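Local coordinates for protein beta subunit of photoactivated adenylyl cyclase (Beggiatoa sp. PS, PDB 5M2A) that senses blue light through a flavin-binding BLUF domain and, as a photoactivated adenylyl cyclase, makes cyclic AMP from ATP in its cyclase domain, at residues 4-10 with 52-58. Numbering follows the deposited sequence.
Sequences MMKRLVY and QILEGEN. With FMN (flavin mononucleotide), chain F.
The Tyr–Gln pair of the BLUF flavin pocket sits at one end of this antiparallel pairing between strands 5-10 and 52-55, whose axes run 4.7 Å apart at 170°. Tyr10 and Gln52 form a hydrogen-bonded pair (Tyr10 N to Gln52 O 3.1 Å, Gln52 N to Tyr10 O 3.0 Å). With chi1 p for Tyr10 and t for Gln52, Tyr10 OH donates a very short bond of 2.5 Å to Gln52 OE1, while Gln52 NE2 donates to N5 of FMN at 3.0 Å. This tyrosine–glutamine–flavin chain is the one that BLUF photochemistry is thought to rearrange. Leu8 with Leu54 (Leu8 N to Leu54 O 2.9 Å, Leu54 N to Leu8 O 3.0 Å) and Lys6 with Gly56 (Lys6 N to Gly56 O 2.8 Å, Gly56 N to Lys6 O 3.1 Å) continue the register. Lys6, Leu8, Tyr10, Gln52 and Leu54 point to one face; on the other, which carries Arg7, Val9, Ile53 and Glu55, Val9 CG2 packs 3.8 Å from Ile53 CG1, and Arg7 NH1 makes a salt bridge to Glu55 OE2 at 2.7 Å. The chain turns at Gly56 (phi 156°, psi -178°), where a CB would clash with the preceding carbonyl; Glu57 then occupies the N-cap position of helix 58-69, and Asn58 N reaches Met4 O at 3.3 Å. That helix packs on Leu8, Tyr10, Gln52 and Leu54, strands 77-83 and 40-46 flank the pair, and Leu115 of the second subunit rests on Val9 and Ile53.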
loop_
_atom_site.group_PDB
_atom_site.type_symbol
_atom_site.label_atom_id
_atom_site.label_comp_id
_atom_site.label_asym_id
_atom_site.label_seq_id
_atom_site.Cartn_x
_atom_site.Cartn_y
_atom_site.Cartn_z
ATOM N N MET A 4 -27.309 -8.608 -25.058
ATOM C CA MET A 4 -26.219 -9.068 -24.203
ATOM C C MET A 4 -26.463 -8.682 -22.743
ATOM O O MET A 4 -26.954 -7.591 -22.458
ATOM C CB MET A 4 -24.882 -8.500 -24.682
ATOM C CG MET A 4 -23.690 -8.940 -23.847
ATOM S SD MET A 4 -22.121 -8.260 -24.411
ATOM C CE MET A 4 -21.999 -9.004 -26.035
ATOM N N MET A 5 -26.111 -9.577 -21.824
ATOM C CA MET A 5 -26.340 -9.376 -20.400
ATOM C C MET A 5 -25.029 -9.335 -19.624
ATOM O O MET A 5 -24.013 -9.903 -20.031
ATOM C CB MET A 5 -27.231 -10.481 -19.827
ATOM C CG MET A 5 -28.652 -10.495 -20.351
ATOM S SD MET A 5 -29.630 -11.723 -19.467
ATOM C CE MET A 5 -28.795 -13.228 -19.963
ATOM N N LYS A 6 -25.073 -8.661 -18.476
ATOM C CA LYS A 6 -23.932 -8.578 -17.576
ATOM C C LYS A 6 -24.396 -8.836 -16.149
ATOM O O LYS A 6 -25.591 -8.816 -15.846
ATOM C CB LYS A 6 -23.243 -7.212 -17.657
ATOM C CG LYS A 6 -24.096 -6.088 -17.108
ATOM C CD LYS A 6 -23.470 -4.732 -17.353
ATOM C CE LYS A 6 -22.183 -4.562 -16.575
ATOM N NZ LYS A 6 -21.552 -3.252 -16.879
ATOM N N ARG A 7 -23.429 -9.073 -15.269
ATOM C CA ARG A 7 -23.707 -9.289 -13.857
ATOM C C ARG A 7 -22.644 -8.572 -13.045
ATOM O O ARG A 7 -21.445 -8.744 -13.295
ATOM C CB ARG A 7 -23.742 -10.782 -13.521
ATOM C CG ARG A 7 -23.942 -11.101 -12.050
ATOM C CD ARG A 7 -24.364 -12.552 -11.863
ATOM N NE ARG A 7 -23.490 -13.474 -12.579
ATOM C CZ ARG A 7 -23.873 -14.234 -13.599
ATOM N NH1 ARG A 7 -25.127 -14.196 -14.026
ATOM N NH2 ARG A 7 -23.001 -15.040 -14.190
ATOM N N LEU A 8 -23.080 -7.764 -12.086
ATOM C CA LEU A 8 -22.165 -7.056 -11.209
ATOM C C LEU A 8 -22.463 -7.392 -9.755
ATOM O O LEU A 8 -23.593 -7.710 -9.378
ATOM C CB LEU A 8 -22.224 -5.537 -11.439
ATOM C CG LEU A 8 -23.471 -4.693 -11.168
ATOM C CD1 LEU A 8 -23.616 -4.351 -9.689
ATOM C CD2 LEU A 8 -23.419 -3.417 -11.997
ATOM N N VAL A 9 -21.424 -7.311 -8.930
ATOM C CA VAL A 9 -21.546 -7.560 -7.504
ATOM C C VAL A 9 -20.835 -6.426 -6.797
ATOM O O VAL A 9 -19.750 -6.019 -7.224
ATOM C CB VAL A 9 -20.936 -8.915 -7.101
ATOM C CG1 VAL A 9 -21.185 -9.194 -5.625
ATOM C CG2 VAL A 9 -21.493 -10.038 -7.962
ATOM N N TYR A 10 -21.454 -5.897 -5.747
ATOM C CA TYR A 10 -20.854 -4.807 -4.998
ATOM C C TYR A 10 -21.153 -4.986 -3.521
ATOM O O TYR A 10 -22.079 -5.702 -3.131
ATOM C CB TYR A 10 -21.347 -3.428 -5.488
ATOM C CG TYR A 10 -22.755 -3.059 -5.078
ATOM C CD1 TYR A 10 -23.024 -2.519 -3.823
ATOM C CD2 TYR A 10 -23.819 -3.239 -5.952
ATOM C CE1 TYR A 10 -24.316 -2.186 -3.446
ATOM C CE2 TYR A 10 -25.109 -2.904 -5.586
ATOM C CZ TYR A 10 -25.355 -2.380 -4.332
ATOM O OH TYR A 10 -26.639 -2.046 -3.960
ATOM N N GLN A 52 -24.875 -6.883 -2.917
ATOM C CA GLN A 52 -25.897 -7.026 -3.942
ATOM C C GLN A 52 -25.311 -7.576 -5.230
ATOM O O GLN A 52 -24.215 -7.198 -5.643
ATOM C CB GLN A 52 -26.633 -5.706 -4.220
ATOM C CG GLN A 52 -27.955 -5.929 -5.007
ATOM C CD GLN A 52 -28.805 -4.678 -5.121
ATOM O OE1 GLN A 52 -28.297 -3.555 -5.057
ATOM N NE2 GLN A 52 -30.108 -4.863 -5.295
ATOM N N ILE A 53 -26.073 -8.465 -5.862
ATOM C CA ILE A 53 -25.774 -8.998 -7.182
ATOM C C ILE A 53 -26.898 -8.552 -8.103
ATOM O O ILE A 53 -28.074 -8.742 -7.780
ATOM C CB ILE A 53 -25.664 -10.534 -7.159
ATOM C CG1 ILE A 53 -24.657 -10.989 -6.099
ATOM C CG2 ILE A 53 -25.274 -11.059 -8.538
ATOM C CD1 ILE A 53 -24.580 -12.510 -5.920
ATOM N N LEU A 54 -26.537 -7.936 -9.228
ATOM C CA LEU A 54 -27.487 -7.466 -10.228
ATOM C C LEU A 54 -27.153 -8.103 -11.570
ATOM O O LEU A 54 -25.978 -8.230 -11.924
ATOM C CB LEU A 54 -27.443 -5.934 -10.356
ATOM C CG LEU A 54 -27.822 -5.078 -9.148
ATOM C CD1 LEU A 54 -27.555 -3.603 -9.433
ATOM C CD2 LEU A 54 -29.281 -5.294 -8.768
ATOM N N GLU A 55 -28.176 -8.512 -12.322
ATOM C CA GLU A 55 -27.929 -9.077 -13.639
ATOM C C GLU A 55 -29.056 -8.697 -14.590
ATOM O O GLU A 55 -30.203 -8.505 -14.179
ATOM C CB GLU A 55 -27.758 -10.601 -13.588
ATOM C CG GLU A 55 -28.716 -11.300 -12.655
ATOM C CD GLU A 55 -28.504 -12.802 -12.609
ATOM O OE1 GLU A 55 -29.400 -13.513 -12.103
ATOM O OE2 GLU A 55 -27.443 -13.271 -13.075
ATOM N N GLY A 56 -28.703 -8.580 -15.860
ATOM C CA GLY A 56 -29.638 -8.152 -16.886
ATOM C C GLY A 56 -28.869 -7.555 -18.045
ATOM O O GLY A 56 -27.641 -7.514 -18.046
ATOM N N GLU A 57 -29.622 -7.085 -19.041
ATOM C CA GLU A 57 -28.993 -6.443 -20.187
ATOM C C GLU A 57 -28.158 -5.251 -19.732
ATOM O O GLU A 57 -28.515 -4.544 -18.784
ATOM C CB GLU A 57 -30.044 -6.020 -21.215
ATOM C CG GLU A 57 -30.342 -7.109 -22.233
ATOM C CD GLU A 57 -31.546 -6.800 -23.095
ATOM O OE1 GLU A 57 -32.276 -5.836 -22.778
ATOM O OE2 GLU A 57 -31.766 -7.522 -24.092
ATOM N N ASN A 58 -27.024 -5.052 -20.407
ATOM C CA ASN A 58 -25.987 -4.161 -19.894
ATOM C C ASN A 58 -26.507 -2.747 -19.667
ATOM O O ASN A 58 -26.213 -2.130 -18.637
ATOM C CB ASN A 58 -24.797 -4.143 -20.852
ATOM C CG ASN A 58 -24.328 -5.534 -21.220
ATOM O OD1 ASN A 58 -24.573 -6.494 -20.492
ATOM N ND2 ASN A 58 -23.653 -5.650 -22.356
HETATM N N1 FMN F . -33.635 0.085 -6.935
HETATM C C2 FMN F . -33.999 -0.753 -7.971
HETATM O O2 FMN F . -34.808 -0.375 -8.811
HETATM N N3 FMN F . -33.446 -2.012 -8.080
HETATM C C4 FMN F . -32.528 -2.440 -7.144
HETATM O O4 FMN F . -32.034 -3.564 -7.232
HETATM C C4A FMN F . -32.162 -1.605 -6.101
HETATM N N5 FMN F . -31.249 -2.050 -5.177
HETATM C C5A FMN F . -30.876 -1.234 -4.141
HETATM C C6 FMN F . -29.953 -1.696 -3.218
HETATM C C7 FMN F . -29.566 -0.883 -2.164
HETATM C C7M FMN F . -28.567 -1.407 -1.177
HETATM C C8 FMN F . -30.109 0.394 -2.036
HETATM C C8M FMN F . -29.699 1.282 -0.902
HETATM C C9 FMN F . -31.036 0.857 -2.965
HETATM C C9A FMN F . -31.420 0.043 -4.023
HETATM N N10 FMN F . -32.337 0.496 -4.950
HETATM C C10 FMN F . -32.715 -0.332 -5.992
HETATM C "C1'" FMN F . -32.927 1.871 -4.786
HETATM C "C2'" FMN F . -32.527 2.862 -5.871
HETATM O "O2'" FMN F . -31.334 3.507 -5.492
HETATM C "C3'" FMN F . -33.637 3.895 -6.018
HETATM O "O3'" FMN F . -33.994 4.368 -4.735
HETATM C "C4'" FMN F . -34.859 3.271 -6.683
HETATM O "O4'" FMN F . -34.499 2.765 -7.949
HETATM C "C5'" FMN F . -35.981 4.287 -6.856
HETATM O "O5'" FMN F . -35.515 5.345 -7.663
HETATM P P FMN F . -36.530 6.450 -8.237
HETATM O O1P FMN F . -37.228 5.865 -9.441
HETATM O O2P FMN F . -37.548 6.796 -7.172
HETATM O O3P FMN F . -35.750 7.684 -8.632
#